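Local coordinates for regulator of chromosome condensation (Saccharomyces cerevisiae, PDB 3OF7), which promotes the exchange of GDP for GTP on the Ran-type GTPases Gsp1p and Gsp2p and binds chromatin, controlling RNA metabolism and nuclear transport, at residues A320-L326 with A383-S389; Q285-C289 with C337-D341. All blocks are in the same frame, centred on the assembly; numbering follows the deposited sequence.

Contact 1: residues A320-L326 with A383-S389; sequences AGEHHSL and AAGSHHS
Residues 320-326 and 383-389 each contain the tight turn between the first two strands of an antiparallel sheet. Both turns close on a backbone hydrogen bond, G321 N to H324 O at 3.0 Å and G385 N to H388 O at 2.8 Å, and they come nearest at G321 and S386, whose CA atoms are 4.5 Å apart. Two hydrogen bonds cross. E322 N donates to S386 O (3.0 Å, 158°), and the extended E322 side chain (chi1 t, chi2 t) accepts at OE1 from H387 NE2 at 2.8 Å; the imidazole of H387 is also hydrogen-bonded through ND1 to E344. Close backbone approach adds a CA-H...O contact of 3.1 Å from G321 CA to G385 O, where a CB on G321 would clash. The H323 and H387 rings meet obliquely, centroids 5.3 Å apart and planes at 63°, while H323 ND1 is hydrogen-bonded to R339. Apolar packing is limited to A384 CB, 4.4 Å from L326 CD1; the same CB lies 3.6 Å from the backbone atom A320 C. Repeated AGxHHS turns packed side by side around the central axis are characteristic of the seven-bladed RCC1 beta-propeller.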
ATOM      1  N   ALA A 320      -0.513  -0.618   6.063  1.00 13.34           N
ATOM      2  CA  ALA A 320      -0.648   0.503   6.999  1.00 12.82           C
ATOM      3  C   ALA A 320      -0.974   1.813   6.296  1.00 12.30           C
ATOM      4  O   ALA A 320      -0.522   2.052   5.178  1.00 12.51           O
ATOM      5  CB  ALA A 320       0.625   0.642   7.869  1.00 12.14           C
ATOM      6  N   GLY A 321      -1.762   2.655   6.961  1.00 12.50           N
ATOM      7  CA  GLY A 321      -2.135   3.959   6.425  1.00 12.49           C
ATOM      8  C   GLY A 321      -1.393   5.099   7.086  1.00 12.68           C
ATOM      9  O   GLY A 321      -0.235   4.948   7.458  1.00 12.91           O
ATOM     10  N   GLU A 322      -2.052   6.248   7.230  1.00 12.63           N
ATOM     11  CA  GLU A 322      -1.423   7.379   7.914  1.00 12.72           C
ATOM     12  C   GLU A 322      -1.225   7.108   9.414  1.00 12.57           C
ATOM     13  O   GLU A 322      -0.132   7.324   9.961  1.00 12.26           O
ATOM     14  CB  GLU A 322      -2.196   8.686   7.690  1.00 13.22           C
ATOM     15  CG  GLU A 322      -1.418   9.899   8.205  1.00 14.62           C
ATOM     16  CD  GLU A 322      -2.058  11.232   7.896  1.00 15.88           C
ATOM     17  OE1 GLU A 322      -3.271  11.297   7.603  1.00 16.37           O
ATOM     18  OE2 GLU A 322      -1.326  12.232   7.981  1.00 16.63           O
ATOM     19  N   HIS A 323      -2.277   6.632  10.073  1.00 12.44           N
ATOM     20  CA  HIS A 323      -2.261   6.527  11.535  1.00 12.37           C
ATOM     21  C   HIS A 323      -2.754   5.193  12.063  1.00 12.23           C
ATOM     22  O   HIS A 323      -3.135   5.096  13.236  1.00 12.29           O
ATOM     23  CB  HIS A 323      -3.107   7.644  12.160  1.00 12.32           C
ATOM     24  CG  HIS A 323      -2.641   9.027  11.828  1.00 12.81           C
ATOM     25  ND1 HIS A 323      -3.513  10.046  11.507  1.00 13.31           N
ATOM     26  CD2 HIS A 323      -1.401   9.571  11.810  1.00 13.18           C
ATOM     27  CE1 HIS A 323      -2.825  11.156  11.291  1.00 14.15           C
ATOM     28  NE2 HIS A 323      -1.541  10.892  11.465  1.00 12.35           N
ATOM     29  N   HIS A 324      -2.750   4.169  11.213  1.00 12.33           N
ATOM     30  CA  HIS A 324      -3.144   2.822  11.642  1.00 12.58           C
ATOM     31  C   HIS A 324      -2.348   1.759  10.917  1.00 12.80           C
ATOM     32  O   HIS A 324      -1.764   2.018   9.859  1.00 12.97           O
ATOM     33  CB  HIS A 324      -4.648   2.584  11.441  1.00 12.70           C
ATOM     34  CG  HIS A 324      -5.056   2.421  10.011  1.00 12.39           C
ATOM     35  ND1 HIS A 324      -5.579   1.244   9.516  1.00 14.72           N
ATOM     36  CD2 HIS A 324      -5.025   3.286   8.970  1.00 11.13           C
ATOM     37  CE1 HIS A 324      -5.857   1.391   8.235  1.00 10.73           C
ATOM     38  NE2 HIS A 324      -5.537   2.624   7.880  1.00 15.31           N
ATOM     39  N   SER A 325      -2.329   0.564  11.496  1.00 12.70           N
ATOM     40  CA  SER A 325      -1.603  -0.553  10.919  1.00 13.52           C
ATOM     41  C   SER A 325      -2.427  -1.820  10.994  1.00 13.30           C
ATOM     42  O   SER A 325      -3.205  -1.993  11.923  1.00 13.52           O
ATOM     43  CB  SER A 325      -0.296  -0.763  11.669  1.00 13.68           C
ATOM     44  OG  SER A 325       0.465   0.426  11.627  1.00 14.47           O
ATOM     45  N   LEU A 326      -2.225  -2.707  10.024  1.00 13.86           N
ATOM     46  CA  LEU A 326      -2.966  -3.962   9.956  1.00 14.56           C
ATOM     47  C   LEU A 326      -2.011  -5.122   9.741  1.00 15.36           C
ATOM     48  O   LEU A 326      -1.281  -5.156   8.757  1.00 15.22           O
ATOM     49  CB  LEU A 326      -4.002  -3.922   8.827  1.00 14.37           C
ATOM     50  CG  LEU A 326      -4.985  -2.746   8.833  1.00 15.16           C
ATOM     51  CD1 LEU A 326      -5.816  -2.776   7.566  1.00 15.40           C
ATOM     52  CD2 LEU A 326      -5.888  -2.764  10.074  1.00 15.27           C
ATOM     53  N   ALA A 383      -5.204  -4.278   2.503  1.00 14.45           N
ATOM     54  CA  ALA A 383      -4.624  -3.041   2.012  1.00 13.93           C
ATOM     55  C   ALA A 383      -5.174  -1.893   2.845  1.00 13.75           C
ATOM     56  O   ALA A 383      -6.270  -1.984   3.388  1.00 13.99           O
ATOM     57  CB  ALA A 383      -4.960  -2.838   0.553  1.00 13.31           C
ATOM     58  N   ALA A 384      -4.406  -0.815   2.930  1.00 13.39           N
ATOM     59  CA  ALA A 384      -4.792   0.350   3.721  1.00 13.16           C
ATOM     60  C   ALA A 384      -4.458   1.611   2.960  1.00 12.99           C
ATOM     61  O   ALA A 384      -3.376   1.706   2.356  1.00 12.59           O
ATOM     62  CB  ALA A 384      -4.070   0.336   5.061  1.00 13.18           C
ATOM     63  N   GLY A 385      -5.391   2.560   2.973  1.00 12.69           N
ATOM     64  CA  GLY A 385      -5.157   3.905   2.440  1.00 12.57           C
ATOM     65  C   GLY A 385      -4.999   4.835   3.632  1.00 12.72           C
ATOM     66  O   GLY A 385      -4.745   4.364   4.734  1.00 12.70           O
ATOM     67  N   SER A 386      -5.165   6.142   3.439  1.00 12.58           N
ATOM     68  CA  SER A 386      -4.836   7.076   4.524  1.00 13.02           C
ATOM     69  C   SER A 386      -5.620   6.778   5.806  1.00 12.72           C
ATOM     70  O   SER A 386      -5.026   6.675   6.898  1.00 12.85           O
ATOM     71  CB  SER A 386      -5.026   8.532   4.087  1.00 13.40           C
ATOM     72  OG  SER A 386      -4.074   8.862   3.092  1.00 17.13           O
ATOM     73  N   HIS A 387      -6.940   6.634   5.668  1.00 12.04           N
ATOM     74  CA  HIS A 387      -7.832   6.393   6.817  1.00 12.33           C
ATOM     75  C   HIS A 387      -8.924   5.353   6.550  1.00 12.28           C
ATOM     76  O   HIS A 387      -9.943   5.326   7.237  1.00 12.77           O
ATOM     77  CB  HIS A 387      -8.425   7.718   7.320  1.00 12.52           C
ATOM     78  CG  HIS A 387      -7.379   8.645   7.839  1.00 12.79           C
ATOM     79  ND1 HIS A 387      -6.937   8.607   9.143  1.00 13.89           N
ATOM     80  CD2 HIS A 387      -6.609   9.559   7.204  1.00 13.94           C
ATOM     81  CE1 HIS A 387      -5.958   9.480   9.297  1.00 14.11           C
ATOM     82  NE2 HIS A 387      -5.739  10.071   8.136  1.00 15.00           N
ATOM     83  N   HIS A 388      -8.690   4.486   5.567  1.00 12.15           N
ATOM     84  CA  HIS A 388      -9.600   3.379   5.287  1.00 12.11           C
ATOM     85  C   HIS A 388      -8.785   2.135   4.968  1.00 12.01           C
ATOM     86  O   HIS A 388      -7.566   2.203   4.776  1.00 11.29           O
ATOM     87  CB  HIS A 388     -10.558   3.729   4.138  1.00 12.45           C
ATOM     88  CG  HIS A 388      -9.882   3.869   2.809  1.00 13.63           C
ATOM     89  ND1 HIS A 388      -9.959   2.903   1.829  1.00 15.61           N
ATOM     90  CD2 HIS A 388      -9.099   4.853   2.307  1.00 13.19           C
ATOM     91  CE1 HIS A 388      -9.270   3.295   0.772  1.00 13.96           C
ATOM     92  NE2 HIS A 388      -8.732   4.470   1.039  1.00 16.60           N
ATOM     93  N   SER A 389      -9.459   0.993   4.939  1.00 11.77           N
ATOM     94  CA  SER A 389      -8.810  -0.265   4.640  1.00 12.29           C
ATOM     95  C   SER A 389      -9.755  -1.146   3.844  1.00 12.45           C
ATOM     96  O   SER A 389     -10.973  -0.950   3.862  1.00 12.38           O
ATOM     97  CB  SER A 389      -8.398  -0.989   5.920  1.00 11.82           C
ATOM     98  OG  SER A 389      -7.715  -0.123   6.819  1.00 14.07           O
TER

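Contact 2: residues Q285-C289 with C337-D341; sequences QFGQC and CGRLD
The loop 285-289 lies against the corner at which the chain leaves strand 334-337, with Q288 and G338 in register (CA to CA 3.9 Å). G287, at phi/psi 73/22, lets the loop turn, and F286 N donates to Q288 OE1 at 2.9 Å, closing it from within. C337, still extended and with chi1 p, points toward the loop and sets SG 3.5 Å from Q288 O and 3.9 Å from G287 O. At G338 the chain turns, with phi/psi 114/-147; a side chain here would be jammed against the carbonyl of C337 and would press on Q288 CB. The bare CA instead makes a CA-H...O contact with F286 O, 3.2 Å long and 151° at the hydrogen. R339 then runs out fully extended (chi1 to chi3 t) over the F286 ring (chi1 m): CD sits 3.6 Å from the ring centroid, 11° off its normal, a CH-pi contact, and NE lies 3.5 Å from CZ. D341 forms a salt bridge with the guanidinium, R339 NE to D341 OD2 at 2.7 Å, while R339 NH1 is hydrogen-bonded to H323; OD1 of D341 pairs with R365. The contact joins consecutive blades, its loop following strand 278-281 of one and its corner ending strand 334-337 of the next, with strand 364-368 touching F286 and R339, and H268 of strand 268-273 touching Q288 and C289.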
ATOM      1  N   GLN A 285       2.243   8.795  16.892  1.00 16.39           N
ATOM      2  CA  GLN A 285       1.422   9.590  17.814  1.00 16.99           C
ATOM      3  C   GLN A 285       0.061   8.954  18.113  1.00 17.18           C
ATOM      4  O   GLN A 285      -0.597   9.340  19.090  1.00 17.02           O
ATOM      5  CB  GLN A 285       1.311  11.074  17.389  1.00 16.89           C
ATOM      6  CG  GLN A 285       0.179  11.429  16.413  1.00 17.46           C
ATOM      7  CD  GLN A 285       0.502  11.119  14.956  1.00 17.00           C
ATOM      8  OE1 GLN A 285       0.326  11.967  14.072  1.00 17.31           O
ATOM      9  NE2 GLN A 285       0.949   9.904  14.694  1.00 14.56           N
ATOM     10  N   PHE A 286      -0.351   7.984  17.288  1.00 16.44           N
ATOM     11  CA  PHE A 286      -1.566   7.210  17.572  1.00 16.68           C
ATOM     12  C   PHE A 286      -1.283   5.747  17.935  1.00 16.63           C
ATOM     13  O   PHE A 286      -2.205   4.928  18.012  1.00 17.34           O
ATOM     14  CB  PHE A 286      -2.551   7.283  16.395  1.00 16.78           C
ATOM     15  CG  PHE A 286      -3.167   8.635  16.206  1.00 16.54           C
ATOM     16  CD1 PHE A 286      -4.283   9.016  16.948  1.00 17.93           C
ATOM     17  CD2 PHE A 286      -2.629   9.533  15.287  1.00 16.88           C
ATOM     18  CE1 PHE A 286      -4.863  10.281  16.774  1.00 19.08           C
ATOM     19  CE2 PHE A 286      -3.193  10.797  15.097  1.00 17.51           C
ATOM     20  CZ  PHE A 286      -4.314  11.175  15.849  1.00 19.13           C
ATOM     21  N   GLY A 287      -0.017   5.420  18.170  1.00 16.55           N
ATOM     22  CA  GLY A 287       0.362   4.046  18.517  1.00 16.86           C
ATOM     23  C   GLY A 287       0.285   3.110  17.321  1.00 16.78           C
ATOM     24  O   GLY A 287       0.197   1.888  17.485  1.00 17.63           O
ATOM     25  N   GLN A 288       0.341   3.679  16.115  1.00 16.50           N
ATOM     26  CA  GLN A 288       0.288   2.885  14.879  1.00 16.24           C
ATOM     27  C   GLN A 288       1.485   1.922  14.739  1.00 16.40           C
ATOM     28  O   GLN A 288       1.406   0.934  14.009  1.00 16.15           O
ATOM     29  CB  GLN A 288       0.144   3.777  13.636  1.00 16.13           C
ATOM     30  CG  GLN A 288       1.256   4.806  13.412  1.00 15.21           C
ATOM     31  CD  GLN A 288       0.934   6.188  13.975  1.00 14.65           C
ATOM     32  OE1 GLN A 288       0.584   6.331  15.143  1.00 15.71           O
ATOM     33  NE2 GLN A 288       1.084   7.217  13.142  1.00 14.77           N
ATOM     34  N   CYS A 289       2.583   2.207  15.440  1.00 16.89           N
ATOM     35  CA  CYS A 289       3.747   1.311  15.442  1.00 17.10           C
ATOM     36  C   CYS A 289       3.512   0.052  16.286  1.00 17.58           C
ATOM     37  O   CYS A 289       4.233  -0.939  16.135  1.00 18.11           O
ATOM     38  CB  CYS A 289       5.012   2.040  15.901  1.00 16.66           C
ATOM     39  SG  CYS A 289       5.678   3.207  14.695  1.00 17.94           S
ATOM     40  N   CYS A 337      -3.857  -1.765  14.990  1.00 16.93           N
ATOM     41  CA  CYS A 337      -3.481  -0.779  16.001  1.00 16.68           C
ATOM     42  C   CYS A 337      -3.406   0.614  15.391  1.00 15.85           C
ATOM     43  O   CYS A 337      -3.243   0.764  14.174  1.00 14.72           O
ATOM     44  CB  CYS A 337      -2.150  -1.135  16.664  1.00 16.59           C
ATOM     45  SG  CYS A 337      -0.768  -1.359  15.545  1.00 18.92           S
ATOM     46  N   GLY A 338      -3.511   1.623  16.252  1.00 15.83           N
ATOM     47  CA  GLY A 338      -3.494   3.014  15.828  1.00 15.83           C
ATOM     48  C   GLY A 338      -4.807   3.734  16.056  1.00 15.71           C
ATOM     49  O   GLY A 338      -5.557   3.443  17.005  1.00 15.61           O
ATOM     50  N   ARG A 339      -5.096   4.657  15.149  1.00 15.49           N
ATOM     51  CA  ARG A 339      -6.165   5.632  15.316  1.00 15.71           C
ATOM     52  C   ARG A 339      -7.588   5.063  15.264  1.00 15.77           C
ATOM     53  O   ARG A 339      -7.883   4.139  14.497  1.00 15.94           O
ATOM     54  CB  ARG A 339      -5.992   6.727  14.266  1.00 15.57           C
ATOM     55  CG  ARG A 339      -6.824   7.953  14.523  1.00 15.66           C
ATOM     56  CD  ARG A 339      -6.322   9.092  13.657  1.00 16.37           C
ATOM     57  NE  ARG A 339      -7.091  10.299  13.934  1.00 16.33           N
ATOM     58  CZ  ARG A 339      -6.967  11.444  13.275  1.00 16.42           C
ATOM     59  NH1 ARG A 339      -6.095  11.566  12.275  1.00 14.77           N
ATOM     60  NH2 ARG A 339      -7.718  12.478  13.634  1.00 14.94           N
ATOM     61  N   LEU A 340      -8.462   5.659  16.075  1.00 15.85           N
ATOM     62  CA  LEU A 340      -9.855   5.242  16.230  1.00 16.40           C
ATOM     63  C   LEU A 340     -10.860   6.324  15.802  1.00 16.54           C
ATOM     64  O   LEU A 340     -12.059   6.037  15.633  1.00 16.21           O
ATOM     65  CB  LEU A 340     -10.073   4.856  17.706  1.00 16.82           C
ATOM     66  CG  LEU A 340     -11.257   4.043  18.228  1.00 18.27           C
ATOM     67  CD1 LEU A 340     -11.386   2.714  17.509  1.00 18.33           C
ATOM     68  CD2 LEU A 340     -11.050   3.823  19.727  1.00 19.43           C
ATOM     69  N   ASP A 341     -10.378   7.562  15.617  1.00 16.70           N
ATOM     70  CA  ASP A 341     -11.250   8.715  15.314  1.00 16.91           C
ATOM     71  C   ASP A 341     -12.130   8.498  14.089  1.00 16.72           C
ATOM     72  O   ASP A 341     -13.286   8.939  14.056  1.00 16.73           O
ATOM     73  CB  ASP A 341     -10.431  10.006  15.120  1.00 17.84           C
ATOM     74  CG  ASP A 341      -9.644  10.401  16.355  1.00 18.68           C
ATOM     75  OD1 ASP A 341     -10.201  10.349  17.473  1.00 20.13           O
ATOM     76  OD2 ASP A 341      -8.455  10.770  16.213  1.00 17.77           O
TER

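In the fold
The two contacts lie at successive blade interfaces and share the middle blade, strands 315-320 to 370-372: contact 2 ties it to the blade before, contact 1 to the blade after. RCC1 repeats 5 and 6 supply both, because the sequence repeats are offset from the blades. Contact 1, centred about 8 Å from the chain centre, is buried; contact 2, centred at about 17 Å, is partly buried. Hydrogen bonds carry the inner interface; the outer relies on glycine backbone packing and an arginine over a phenylalanine. They meet through probable hydrogen bonds, S325 OG to Q288 O (2.6 Å) and H323 O to R339 N (2.8 Å). H323, touching H387, F286 and R339, links inner turns to outer loops.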